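Local coordinates for protein N-deoxyribosyltransferase (Bacillus psychrosaccharolyticus, PDB 6EVS) that transfers 2-deoxyribose between nucleobases, a reaction suited to making modified purine nucleosides, and forms an assembly of six chains, at residues P42-E45 / F46-E50. Sequence-based numbering, arbitrary orientation.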
# COMPACT_ATOMS: atom_id res chain seq x y z
N PRO A 42 4.83 -21.48 21.99
CA PRO A 42 5.11 -22.49 23.01
C PRO A 42 6.27 -23.44 22.69
O PRO A 42 6.06 -24.46 22.01
CB PRO A 42 3.79 -23.25 23.09
CG PRO A 42 3.14 -23.05 21.68
CD PRO A 42 3.99 -22.04 20.92
N GLU A 43 7.48 -23.14 23.15
CA GLU A 43 7.78 -21.88 23.81
C GLU A 43 9.23 -21.50 23.59
O GLU A 43 10.13 -21.97 24.29
CB GLU A 43 7.50 -21.93 25.31
CG GLU A 43 7.79 -20.61 26.04
CD GLU A 43 6.70 -19.56 25.84
OE1 GLU A 43 5.56 -19.79 26.29
OE2 GLU A 43 6.97 -18.52 25.21
N VAL A 44 9.46 -20.66 22.58
CA VAL A 44 10.65 -19.84 22.55
C VAL A 44 10.76 -19.12 23.89
O VAL A 44 9.74 -18.72 24.47
CB VAL A 44 10.57 -18.85 21.37
CG1 VAL A 44 11.50 -17.68 21.58
CG2 VAL A 44 10.89 -19.55 20.07
N GLU A 45 11.98 -18.97 24.39
CA GLU A 45 12.18 -18.33 25.69
C GLU A 45 11.45 -16.99 25.74
O GLU A 45 11.59 -16.16 24.84
CB GLU A 45 13.67 -18.12 25.97
CG GLU A 45 13.93 -17.30 27.23
CD GLU A 45 15.36 -17.38 27.70
OE1 GLU A 45 15.58 -17.65 28.91
OE2 GLU A 45 16.27 -17.18 26.87
N PHE A 46 10.64 -16.82 26.78
CA PHE A 46 9.87 -15.59 26.91
C PHE A 46 10.80 -14.39 26.98
O PHE A 46 11.85 -14.44 27.61
CB PHE A 46 8.96 -15.65 28.15
CG PHE A 46 7.56 -15.16 27.89
CD1 PHE A 46 6.67 -15.94 27.15
CD2 PHE A 46 7.14 -13.93 28.36
CE1 PHE A 46 5.38 -15.49 26.89
CE2 PHE A 46 5.85 -13.48 28.11
CZ PHE A 46 4.96 -14.26 27.37
N GLY A 47 10.43 -13.32 26.27
CA GLY A 47 11.18 -12.08 26.33
C GLY A 47 12.50 -12.08 25.60
O GLY A 47 13.15 -11.03 25.55
N SER A 48 12.93 -13.20 25.04
CA SER A 48 14.13 -13.21 24.22
C SER A 48 13.92 -12.37 22.96
O SER A 48 12.79 -12.02 22.59
CB SER A 48 14.51 -14.64 23.85
OG SER A 48 13.49 -15.20 23.02
N PHE A 49 15.03 -12.04 22.29
CA PHE A 49 14.92 -11.38 20.99
C PHE A 49 14.16 -12.24 19.99
O PHE A 49 13.33 -11.73 19.22
CB PHE A 49 16.30 -11.03 20.43
CG PHE A 49 16.24 -10.21 19.17
CD1 PHE A 49 16.04 -8.85 19.24
CD2 PHE A 49 16.34 -10.81 17.93
CE1 PHE A 49 15.94 -8.08 18.09
CE2 PHE A 49 16.25 -10.05 16.78
CZ PHE A 49 16.05 -8.68 16.87
N GLU A 50 14.44 -13.55 19.97
CA GLU A 50 13.67 -14.46 19.12
C GLU A 50 12.17 -14.36 19.41
O GLU A 50 11.35 -14.32 18.49
CB GLU A 50 14.17 -15.89 19.31
CG GLU A 50 13.55 -16.90 18.37
CD GLU A 50 14.28 -18.22 18.36
OE1 GLU A 50 13.70 -19.24 18.82
OE2 GLU A 50 15.44 -18.26 17.89
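Ser-48 folds back on Glu-45 in a type II beta turn, Glu-45 to Ser-48, which delivers the chain into helix 49-65 after the loop that leaves strand 32-34 of the parallel sheet. Glu-45 O is gripped twice. The hydroxyl Ser-48 OG donates to Glu-45 O over 2.8 Å, tilted 20° from the carbonyl plane. Ser-48 N reaches Glu-45 O over a longer 3.3 Å, and although its N-H points fairly straight (160°), it comes from above that plane. Ser-48 is also the N-cap: its OG sits between backbone N and carbonyl carbon, close to Trp-51 N, to which it is hydrogen-bonded, so one hydroxyl ties the turn to the first turn of the helix. Gly-47 takes the turn's third position with positive phi.

Closer side-chain packing gathers beside the turn, around Val-44. Val-44 CG1 rests 3.5 Å from Ser-48 OG, and the extended Glu-50 crosses the valine, its OE1 3.1 Å from Val-44 CG2 and its CB and CG near CG1. Trp-51 touches Val-44 as well, while Phe-49 turns away to meet Phe-54 of a neighbouring subunit.

The other side is looser and largely exposed. The chain of Glu-45 runs out extended, its CG 3.4 Å from Phe-46 N, and Glu-43, its chain bent beyond CB, brings its carboxylate to the Phe-46 ring. The carboxylate and ring planes stand 63° apart, and the meeting is at the ring edge, where Glu-43 OE2 lies 3.2 Å from Phe-46 CD1.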